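Local coordinates for protein superoxide dismutase [Mn/Fe] (Aeropyrum pernix, PDB 3AK2) that catalyses the dismutation of superoxide to oxygen and hydrogen peroxide at a metal centre that works with manganese or iron, here manganese, at residues L12-N17 and P84-P89; Y22-I27 and Y172-N177; K106-F111 and E140-L145. All coordinates share one frame; numbering follows the deposited sequence.

Interaction 1: L12-N17 and P84-P89; sequences LPYNYN and PNMAPP. With EDO (1,2-ethanediol), chain G.
Tyr-14 turns one ring edge to Met-86 O, and Pro-88 CD approaches the ring obliquely. Tyr-14 CE2 lies 3.3 Å from Met-86 O. Tyr-14 OH rests 3.6 Å from Met-86 CE, and Tyr-14 CD2 is 4.1 Å from Pro-88 CD. Beside this, Pro-13 CG packs 3.9 Å from Pro-84 CA. No hydrogen bond joins the two segments, so they meet by packing alone. Tyr-14 CG sits between the backbone N and the carbonyl carbon (chi1 35°), which brings CG near the preceding residue: Pro-13 CD lies over one face of the ring, toward its rim. Trp-83 O takes a hydrogen bond from Tyr-14 OH. An ethanediol, probably from the crystallisation liquor, accepts a hydrogen bond from Leu-12 N (2.9 Å to O1). Its C2 stands 3.6 Å above the centre of the Tyr-16 ring. An alanine in place of Tyr-16 would probably leave the diol without this ring beneath it and His-32 ND1 without its hydroxyl partner. The contact joins the loop before helix 25-54 to the loop after helix 62-82. These are the two helices of the alpha-hairpin domain, whose open ends meet here. Tyr-16 packs on helix 25-54, and Pro-84 on helix 192-205.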
loop_
_atom_site.group_PDB
_atom_site.type_symbol
_atom_site.label_atom_id
_atom_site.label_comp_id
_atom_site.label_asym_id
_atom_site.label_seq_id
_atom_site.Cartn_x
_atom_site.Cartn_y
_atom_site.Cartn_z
ATOM N N LEU A 12 -8.089 -26.792 13.145
ATOM C CA LEU A 12 -8.719 -27.026 11.849
ATOM C C LEU A 12 -9.987 -27.863 12.040
ATOM O O LEU A 12 -10.111 -28.576 13.038
ATOM C CB LEU A 12 -7.759 -27.732 10.888
ATOM C CG LEU A 12 -6.469 -27.010 10.503
ATOM C CD1 LEU A 12 -5.726 -27.818 9.467
ATOM C CD2 LEU A 12 -6.751 -25.612 9.983
ATOM N N PRO A 13 -10.940 -27.765 11.096
ATOM C CA PRO A 13 -12.142 -28.607 11.143
ATOM C C PRO A 13 -11.907 -30.051 10.681
ATOM O O PRO A 13 -12.845 -30.848 10.656
ATOM C CB PRO A 13 -13.106 -27.901 10.174
ATOM C CG PRO A 13 -12.436 -26.601 9.782
ATOM C CD PRO A 13 -10.979 -26.837 9.953
ATOM N N TYR A 14 -10.667 -30.369 10.320
ATOM C CA TYR A 14 -10.294 -31.659 9.729
ATOM C C TYR A 14 -8.805 -31.851 9.981
ATOM O O TYR A 14 -8.117 -30.909 10.394
ATOM C CB TYR A 14 -10.585 -31.663 8.218
ATOM C CG TYR A 14 -10.335 -30.311 7.585
ATOM C CD1 TYR A 14 -9.033 -29.845 7.384
ATOM C CD2 TYR A 14 -11.393 -29.480 7.230
ATOM C CE1 TYR A 14 -8.793 -28.590 6.836
ATOM C CE2 TYR A 14 -11.164 -28.222 6.676
ATOM C CZ TYR A 14 -9.863 -27.787 6.485
ATOM O OH TYR A 14 -9.623 -26.543 5.948
ATOM N N ASN A 15 -8.304 -33.060 9.745
ATOM C CA ASN A 15 -6.881 -33.347 9.902
ATOM C C ASN A 15 -6.035 -32.688 8.810
ATOM O O ASN A 15 -6.559 -32.289 7.767
ATOM C CB ASN A 15 -6.639 -34.861 9.940
ATOM C CG ASN A 15 -7.012 -35.494 11.281
ATOM O OD1 ASN A 15 -7.064 -36.724 11.398
ATOM N ND2 ASN A 15 -7.260 -34.672 12.291
ATOM N N TYR A 16 -4.729 -32.583 9.050
ATOM C CA TYR A 16 -3.826 -31.909 8.113
ATOM C C TYR A 16 -3.793 -32.532 6.714
ATOM O O TYR A 16 -3.583 -31.826 5.728
ATOM C CB TYR A 16 -2.410 -31.799 8.686
ATOM C CG TYR A 16 -2.284 -30.851 9.865
ATOM C CD1 TYR A 16 -2.698 -29.521 9.765
ATOM C CD2 TYR A 16 -1.737 -31.278 11.073
ATOM C CE1 TYR A 16 -2.581 -28.646 10.847
ATOM C CE2 TYR A 16 -1.613 -30.408 12.159
ATOM C CZ TYR A 16 -2.036 -29.095 12.035
ATOM O OH TYR A 16 -1.922 -28.233 13.101
ATOM N N ASN A 17 -3.991 -33.847 6.623
ATOM C CA ASN A 17 -3.976 -34.529 5.323
ATOM C C ASN A 17 -5.355 -34.668 4.671
ATOM O O ASN A 17 -5.494 -35.312 3.629
ATOM C CB ASN A 17 -3.279 -35.897 5.429
ATOM C CG ASN A 17 -4.089 -36.921 6.212
ATOM O OD1 ASN A 17 -5.144 -36.621 6.773
ATOM N ND2 ASN A 17 -3.587 -38.150 6.249
ATOM N N PRO A 84 -12.638 -23.331 7.627
ATOM C CA PRO A 84 -13.973 -23.922 7.450
ATOM C C PRO A 84 -14.604 -23.672 6.078
ATOM O O PRO A 84 -15.578 -24.346 5.723
ATOM C CB PRO A 84 -14.801 -23.267 8.558
ATOM C CG PRO A 84 -14.113 -21.971 8.835
ATOM C CD PRO A 84 -12.652 -22.240 8.619
ATOM N N ASN A 85 -14.062 -22.723 5.313
ATOM C CA ASN A 85 -14.437 -22.545 3.905
ATOM C C ASN A 85 -14.063 -23.759 3.058
ATOM O O ASN A 85 -14.474 -23.854 1.900
ATOM C CB ASN A 85 -13.724 -21.334 3.293
ATOM C CG ASN A 85 -14.476 -20.012 3.460
ATOM O OD1 ASN A 85 -13.941 -18.970 3.084
ATOM N ND2 ASN A 85 -15.699 -20.041 3.987
ATOM N N MET A 86 -13.258 -24.662 3.616
ATOM C CA MET A 86 -12.852 -25.879 2.916
ATOM C C MET A 86 -13.328 -27.108 3.678
ATOM O O MET A 86 -13.672 -27.024 4.856
ATOM C CB MET A 86 -11.334 -25.927 2.727
ATOM C CG MET A 86 -10.794 -24.777 1.892
ATOM S SD MET A 86 -9.017 -24.819 1.593
ATOM C CE MET A 86 -8.365 -24.539 3.245
ATOM N N ALA A 87 -13.360 -28.241 2.985
ATOM C CA ALA A 87 -13.749 -29.514 3.583
ATOM C C ALA A 87 -13.149 -30.635 2.751
ATOM O O ALA A 87 -12.864 -30.433 1.568
ATOM C CB ALA A 87 -15.274 -29.639 3.634
ATOM N N PRO A 88 -12.949 -31.823 3.360
ATOM C CA PRO A 88 -12.425 -32.955 2.599
ATOM C C PRO A 88 -13.274 -33.205 1.353
ATOM O O PRO A 88 -14.500 -33.059 1.415
ATOM C CB PRO A 88 -12.555 -34.126 3.581
ATOM C CG PRO A 88 -12.498 -33.497 4.921
ATOM C CD PRO A 88 -13.195 -32.176 4.771
ATOM N N PRO A 89 -12.630 -33.565 0.225
ATOM C CA PRO A 89 -13.363 -33.792 -1.029
ATOM C C PRO A 89 -14.569 -34.709 -0.814
ATOM O O PRO A 89 -14.451 -35.740 -0.150
ATOM C CB PRO A 89 -12.328 -34.467 -1.930
ATOM C CG PRO A 89 -11.005 -34.059 -1.383
ATOM C CD PRO A 89 -11.179 -33.790 0.078
HETATM C C1 EDO G . -5.103 -29.216 13.383
HETATM O O1 EDO G . -6.259 -28.767 14.088
HETATM C C2 EDO G . -5.424 -30.492 12.619
HETATM O O2 EDO G . -5.404 -31.592 13.533
#

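Interaction 2: Y22-I27 and Y172-N177; sequences YIIEEI and YLQYKN
Ile-24 and Gln-174 bring the two backbones to 6.8 Å between their CA atoms, and Ile-27 and Leu-173 come almost as close. Ile-24 is the N-cap residue of helix 25-54. Across from it runs the short helix 172-175, followed by Lys-176, which leaves the helical conformation with positive phi. Gln-174 reaches over with an extended chain, its CG anti to the backbone N (chi1 -179°). Its OE1 accepts from Ile-24 N at 2.9 Å, with the donor 37° out of the carbonyl plane. Its NE2 bonds to Pro-21 O and makes a second, weak bond to Tyr-22 O. Tyr-175 OH gives the short bond, 2.6 Å to Tyr-22 O, in the carbonyl plane and on a lone pair. The contact joins the first turn of helix 25-54, in the alpha-hairpin domain, to the C-terminal domain of the Fe/Mn superoxide dismutase fold. Segment 172-177 comes just after the metal ligand His-169, and the side chain of Ile-27 is about 8 Å from the manganese. Beside the polar bonds, aliphatic groups pack. Ile-27 CD1 lies 3.8 Å from Gln-174 CB, and Ile-27 CG1 is 3.9 Å from Leu-173 CB. The Glu-26 and Leu-173 side chains cross at about a right angle, with Glu-26 CD 3.7 Å from Leu-173 CD1. Outside the two segments, Glu-26 OE1 forms a salt bridge with Lys-176 of the second subunit.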
loop_
_atom_site.group_PDB
_atom_site.type_symbol
_atom_site.label_atom_id
_atom_site.label_comp_id
_atom_site.label_asym_id
_atom_site.label_seq_id
_atom_site.Cartn_x
_atom_site.Cartn_y
_atom_site.Cartn_z
ATOM N N TYR A 22 -5.625 -32.312 -3.206
ATOM C CA TYR A 22 -5.686 -30.927 -3.688
ATOM C C TYR A 22 -4.765 -29.959 -2.953
ATOM O O TYR A 22 -4.167 -29.082 -3.575
ATOM C CB TYR A 22 -7.137 -30.446 -3.706
ATOM C CG TYR A 22 -7.995 -31.388 -4.514
ATOM C CD1 TYR A 22 -8.903 -32.249 -3.895
ATOM C CD2 TYR A 22 -7.850 -31.464 -5.898
ATOM C CE1 TYR A 22 -9.671 -33.142 -4.650
ATOM C CE2 TYR A 22 -8.604 -32.347 -6.655
ATOM C CZ TYR A 22 -9.512 -33.177 -6.028
ATOM O OH TYR A 22 -10.256 -34.047 -6.797
ATOM N N ILE A 23 -4.647 -30.128 -1.639
ATOM C CA ILE A 23 -3.660 -29.389 -0.856
ATOM C C ILE A 23 -2.961 -30.382 0.065
ATOM O O ILE A 23 -3.608 -31.021 0.892
ATOM C CB ILE A 23 -4.286 -28.229 -0.039
ATOM C CG1 ILE A 23 -5.162 -27.342 -0.932
ATOM C CG2 ILE A 23 -3.187 -27.403 0.616
ATOM C CD1 ILE A 23 -5.983 -26.301 -0.181
ATOM N N ILE A 24 -1.644 -30.507 -0.085
ATOM C CA ILE A 24 -0.883 -31.535 0.636
ATOM C C ILE A 24 -0.768 -31.277 2.138
ATOM O O ILE A 24 -0.842 -30.127 2.603
ATOM C CB ILE A 24 0.535 -31.776 0.036
ATOM C CG1 ILE A 24 1.353 -30.478 -0.000
ATOM C CG2 ILE A 24 0.439 -32.434 -1.346
ATOM C CD1 ILE A 24 2.834 -30.683 -0.301
ATOM N N GLU A 25 -0.575 -32.361 2.884
ATOM C CA GLU A 25 -0.478 -32.323 4.339
ATOM C C GLU A 25 0.576 -31.343 4.849
ATOM O O GLU A 25 0.322 -30.618 5.813
ATOM C CB GLU A 25 -0.198 -33.728 4.888
ATOM C CG GLU A 25 -0.117 -33.818 6.408
ATOM C CD GLU A 25 0.179 -35.223 6.904
ATOM O OE1 GLU A 25 1.062 -35.889 6.325
ATOM O OE2 GLU A 25 -0.467 -35.654 7.883
ATOM N N GLU A 26 1.750 -31.316 4.216
ATOM C CA GLU A 26 2.834 -30.472 4.719
ATOM C C GLU A 26 2.449 -28.998 4.684
ATOM O O GLU A 26 2.776 -28.250 5.606
ATOM C CB GLU A 26 4.148 -30.691 3.969
ATOM C CG GLU A 26 5.321 -29.982 4.647
ATOM C CD GLU A 26 6.629 -30.084 3.893
ATOM O OE1 GLU A 26 7.633 -29.552 4.413
ATOM O OE2 GLU A 26 6.662 -30.676 2.793
ATOM N N ILE A 27 1.760 -28.592 3.621
ATOM C CA ILE A 27 1.264 -27.219 3.526
ATOM C C ILE A 27 0.263 -26.929 4.637
ATOM O O ILE A 27 0.406 -25.949 5.359
ATOM C CB ILE A 27 0.635 -26.910 2.158
ATOM C CG1 ILE A 27 1.724 -26.846 1.083
ATOM C CG2 ILE A 27 -0.153 -25.589 2.212
ATOM C CD1 ILE A 27 1.197 -26.722 -0.332
ATOM N N TYR A 172 3.052 -23.129 -2.627
ATOM C CA TYR A 172 4.364 -23.273 -3.278
ATOM C C TYR A 172 4.995 -24.658 -3.171
ATOM O O TYR A 172 5.566 -25.153 -4.143
ATOM C CB TYR A 172 5.359 -22.205 -2.820
ATOM C CG TYR A 172 6.271 -21.766 -3.940
ATOM C CD1 TYR A 172 5.926 -20.692 -4.759
ATOM C CD2 TYR A 172 7.463 -22.443 -4.207
ATOM C CE1 TYR A 172 6.746 -20.295 -5.806
ATOM C CE2 TYR A 172 8.290 -22.050 -5.252
ATOM C CZ TYR A 172 7.928 -20.976 -6.043
ATOM O OH TYR A 172 8.751 -20.588 -7.077
ATOM N N LEU A 173 4.893 -25.292 -2.008
ATOM C CA LEU A 173 5.506 -26.611 -1.830
ATOM C C LEU A 173 4.968 -27.655 -2.803
ATOM O O LEU A 173 5.695 -28.572 -3.197
ATOM C CB LEU A 173 5.348 -27.099 -0.391
ATOM C CG LEU A 173 6.207 -26.432 0.686
ATOM C CD1 LEU A 173 5.846 -26.998 2.046
ATOM C CD2 LEU A 173 7.696 -26.612 0.418
ATOM N N GLN A 174 3.702 -27.504 -3.186
ATOM C CA GLN A 174 3.026 -28.454 -4.063
ATOM C C GLN A 174 2.991 -27.986 -5.517
ATOM O O GLN A 174 3.337 -28.739 -6.433
ATOM C CB GLN A 174 1.599 -28.684 -3.556
ATOM C CG GLN A 174 0.778 -29.676 -4.368
ATOM C CD GLN A 174 -0.575 -29.946 -3.742
ATOM O OE1 GLN A 174 -0.868 -29.471 -2.646
ATOM N NE2 GLN A 174 -1.406 -30.717 -4.433
ATOM N N TYR A 175 2.571 -26.741 -5.720
ATOM C CA TYR A 175 2.307 -26.209 -7.053
ATOM C C TYR A 175 3.431 -25.327 -7.588
ATOM O O TYR A 175 3.379 -24.889 -8.741
ATOM C CB TYR A 175 0.978 -25.444 -7.057
ATOM C CG TYR A 175 -0.224 -26.328 -6.802
ATOM C CD1 TYR A 175 -0.823 -27.038 -7.841
ATOM C CD2 TYR A 175 -0.754 -26.468 -5.517
ATOM C CE1 TYR A 175 -1.919 -27.860 -7.613
ATOM C CE2 TYR A 175 -1.853 -27.284 -5.280
ATOM C CZ TYR A 175 -2.428 -27.977 -6.332
ATOM O OH TYR A 175 -3.513 -28.788 -6.107
ATOM N N LYS A 176 4.440 -25.080 -6.752
ATOM C CA LYS A 176 5.559 -24.194 -7.089
ATOM C C LYS A 176 5.004 -22.834 -7.530
ATOM O O LYS A 176 4.111 -22.293 -6.873
ATOM C CB LYS A 176 6.493 -24.838 -8.138
ATOM C CG LYS A 176 6.849 -26.311 -7.861
ATOM C CD LYS A 176 7.663 -26.480 -6.584
ATOM C CE LYS A 176 7.716 -27.934 -6.129
ATOM N NZ LYS A 176 8.589 -28.777 -6.994
ATOM N N ASN A 177 5.506 -22.291 -8.635
ATOM C CA ASN A 177 5.036 -21.007 -9.159
ATOM C C ASN A 177 3.635 -21.054 -9.776
ATOM O O ASN A 177 3.049 -20.011 -10.080
ATOM C CB ASN A 177 6.005 -20.522 -10.228
ATOM C CG ASN A 177 6.128 -21.504 -11.365
ATOM O OD1 ASN A 177 6.655 -22.605 -11.189
ATOM N ND2 ASN A 177 5.616 -21.129 -12.532
#

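Interaction 3: K106-F111 and E140-L145; sequences KQFGGF and EELRIL
Phe-108 carries Gln-107 CB over one face of its ring, offset toward the rim, while Leu-142 CD1 lies at the edge in the ring plane. Ile-144 CD1 comes in obliquely, 3.8 Å from Phe-108 CE1. The amide of Gln-107 stacks on the carboxylate of Glu-141, their planes 28° apart. Gln-107 NE2 lies at the edge of the Arg-143 guanidinium. The same amide pairs with the backbone of Leu-142 twice. Leu-142 N gives a nearly straight bond of 2.8 Å to Gln-107 OE1 (172° at the hydrogen), and Gln-107 NE2 gives one of 2.7 Å to Leu-142 O. Both acceptors are met on a lone pair. Leu-142 O also accepts from Arg-143 NH2 at 2.9 Å. Arg-143 grips Glu-141 OE1 end-on with NH1 and NH2, in a salt bridge. From the third subunit, Lys-5 N donates to Glu-141 OE1 and Tyr-7 OH pairs with Arg-143 NE. The contact ties the C-terminal part of helix 98-108 to strand 141-148, an outer strand of the three-stranded sheet within this chain. Two bonds to one residue fix the rotation of the Gln-107 amide. Leu-142 O is shared by amide and guanidinium, which would probably polarise it and compete for it.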
loop_
_atom_site.group_PDB
_atom_site.type_symbol
_atom_site.label_atom_id
_atom_site.label_comp_id
_atom_site.label_asym_id
_atom_site.label_seq_id
_atom_site.Cartn_x
_atom_site.Cartn_y
_atom_site.Cartn_z
ATOM N N LYS A 106 -28.351 -14.573 -10.009
ATOM C CA LYS A 106 -28.904 -13.235 -10.225
ATOM C C LYS A 106 -27.849 -12.175 -10.516
ATOM O O LYS A 106 -28.103 -11.221 -11.256
ATOM C CB LYS A 106 -29.733 -12.811 -9.017
ATOM C CG LYS A 106 -31.031 -13.572 -8.873
ATOM C CD LYS A 106 -31.680 -13.278 -7.544
ATOM C CE LYS A 106 -33.057 -13.904 -7.475
ATOM N NZ LYS A 106 -33.606 -13.819 -6.098
ATOM N N GLN A 107 -26.666 -12.344 -9.940
ATOM C CA GLN A 107 -25.638 -11.312 -10.020
ATOM C C GLN A 107 -24.540 -11.597 -11.023
ATOM O O GLN A 107 -24.094 -10.689 -11.728
ATOM C CB GLN A 107 -25.018 -11.095 -8.654
ATOM C CG GLN A 107 -26.013 -10.673 -7.612
ATOM C CD GLN A 107 -25.336 -10.357 -6.319
ATOM O OE1 GLN A 107 -25.633 -10.957 -5.289
ATOM N NE2 GLN A 107 -24.388 -9.424 -6.366
ATOM N N PHE A 108 -24.093 -12.847 -11.072
ATOM C CA PHE A 108 -22.960 -13.207 -11.918
ATOM C C PHE A 108 -23.382 -13.946 -13.181
ATOM O O PHE A 108 -22.552 -14.227 -14.040
ATOM C CB PHE A 108 -21.919 -14.009 -11.125
ATOM C CG PHE A 108 -21.431 -13.305 -9.888
ATOM C CD1 PHE A 108 -20.576 -12.210 -9.983
ATOM C CD2 PHE A 108 -21.834 -13.729 -8.628
ATOM C CE1 PHE A 108 -20.128 -11.551 -8.841
ATOM C CE2 PHE A 108 -21.390 -13.075 -7.477
ATOM C CZ PHE A 108 -20.537 -11.983 -7.586
ATOM N N GLY A 109 -24.675 -14.240 -13.294
ATOM C CA GLY A 109 -25.204 -14.963 -14.446
ATOM C C GLY A 109 -24.921 -16.454 -14.385
ATOM O O GLY A 109 -24.779 -17.109 -15.418
ATOM N N GLY A 110 -24.833 -16.990 -13.171
ATOM C CA GLY A 110 -24.670 -18.429 -12.981
ATOM C C GLY A 110 -23.319 -18.842 -12.435
ATOM O O GLY A 110 -22.379 -18.037 -12.381
ATOM N N PHE A 111 -23.219 -20.108 -12.038
ATOM C CA PHE A 111 -22.026 -20.602 -11.354
ATOM C C PHE A 111 -20.748 -20.555 -12.187
ATOM O O PHE A 111 -19.696 -20.177 -11.673
ATOM C CB PHE A 111 -22.235 -22.009 -10.783
ATOM C CG PHE A 111 -21.042 -22.516 -10.029
ATOM C CD1 PHE A 111 -20.740 -22.002 -8.774
ATOM C CD2 PHE A 111 -20.193 -23.466 -10.586
ATOM C CE1 PHE A 111 -19.629 -22.443 -8.072
ATOM C CE2 PHE A 111 -19.076 -23.914 -9.891
ATOM C CZ PHE A 111 -18.795 -23.400 -8.631
ATOM N N GLU A 140 -27.182 -5.698 0.064
ATOM C CA GLU A 140 -27.537 -7.092 0.354
ATOM C C GLU A 140 -27.291 -8.013 -0.852
ATOM O O GLU A 140 -28.091 -8.905 -1.167
ATOM C CB GLU A 140 -28.962 -7.198 0.925
ATOM C CG GLU A 140 -29.109 -6.427 2.242
ATOM C CD GLU A 140 -30.388 -6.739 2.994
ATOM O OE1 GLU A 140 -30.294 -7.283 4.114
ATOM O OE2 GLU A 140 -31.480 -6.438 2.471
ATOM N N GLU A 141 -26.153 -7.777 -1.506
ATOM C CA GLU A 141 -25.720 -8.508 -2.689
ATOM C C GLU A 141 -24.289 -8.994 -2.512
ATOM O O GLU A 141 -23.552 -8.497 -1.654
ATOM C CB GLU A 141 -25.740 -7.600 -3.920
ATOM C CG GLU A 141 -27.101 -7.150 -4.383
ATOM C CD GLU A 141 -27.066 -6.572 -5.783
ATOM O OE1 GLU A 141 -26.003 -6.063 -6.214
ATOM O OE2 GLU A 141 -28.113 -6.626 -6.460
ATOM N N LEU A 142 -23.892 -9.946 -3.351
ATOM C CA LEU A 142 -22.516 -10.422 -3.396
ATOM C C LEU A 142 -21.613 -9.476 -4.176
ATOM O O LEU A 142 -22.047 -8.815 -5.125
ATOM C CB LEU A 142 -22.451 -11.817 -4.025
ATOM C CG LEU A 142 -23.244 -12.922 -3.325
ATOM C CD1 LEU A 142 -23.181 -14.208 -4.122
ATOM C CD2 LEU A 142 -22.742 -13.154 -1.911
ATOM N N ARG A 143 -20.354 -9.413 -3.749
ATOM C CA ARG A 143 -19.311 -8.675 -4.450
ATOM C C ARG A 143 -18.040 -9.512 -4.412
ATOM O O ARG A 143 -17.775 -10.198 -3.426
ATOM C CB ARG A 143 -19.042 -7.331 -3.760
ATOM C CG ARG A 143 -20.209 -6.337 -3.724
ATOM C CD ARG A 143 -20.444 -5.710 -5.091
ATOM N NE ARG A 143 -21.511 -4.710 -5.087
ATOM C CZ ARG A 143 -22.775 -4.954 -5.424
ATOM N NH1 ARG A 143 -23.666 -3.971 -5.401
ATOM N NH2 ARG A 143 -23.155 -6.172 -5.784
ATOM N N ILE A 144 -17.257 -9.460 -5.483
ATOM C CA ILE A 144 -15.936 -10.088 -5.494
ATOM C C ILE A 144 -14.871 -9.000 -5.457
ATOM O O ILE A 144 -14.999 -7.971 -6.127
ATOM C CB ILE A 144 -15.730 -11.020 -6.726
ATOM C CG1 ILE A 144 -16.737 -12.175 -6.694
ATOM C CG2 ILE A 144 -14.290 -11.567 -6.783
ATOM C CD1 ILE A 144 -16.785 -13.010 -7.970
ATOM N N LEU A 145 -13.832 -9.224 -4.658
ATOM C CA LEU A 145 -12.668 -8.334 -4.658
ATOM C C LEU A 145 -11.386 -9.094 -4.323
ATOM O O LEU A 145 -11.427 -10.272 -3.942
ATOM C CB LEU A 145 -12.866 -7.142 -3.703
ATOM C CG LEU A 145 -12.776 -7.364 -2.188
ATOM C CD1 LEU A 145 -12.481 -6.053 -1.475
ATOM C CD2 LEU A 145 -14.022 -8.025 -1.607
#

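How the interactions relate
Interactions 1 and 2 are neighbours, with centres about 15 Å apart, and they touch. Pro-89 CG packs 3.6 Å from Tyr-22 CE1, and Met-86 SD lies 3.8 Å from Ile-23 CD1. Their segments alternate along the chain. Both lie near the manganese held by His-31, His-79, Asp-165 and His-169. The side chain of Met-86 is about 9 Å and that of Ile-27 about 8 Å from the metal, so neither is a ligand. Interaction 3 stands apart. Its centre is about 26 Å from that of interaction 1 and 29 Å from that of interaction 2, and it touches neither. It belongs to the C-terminal domain alone. Interactions 2 and 3 each border a different neighbouring subunit.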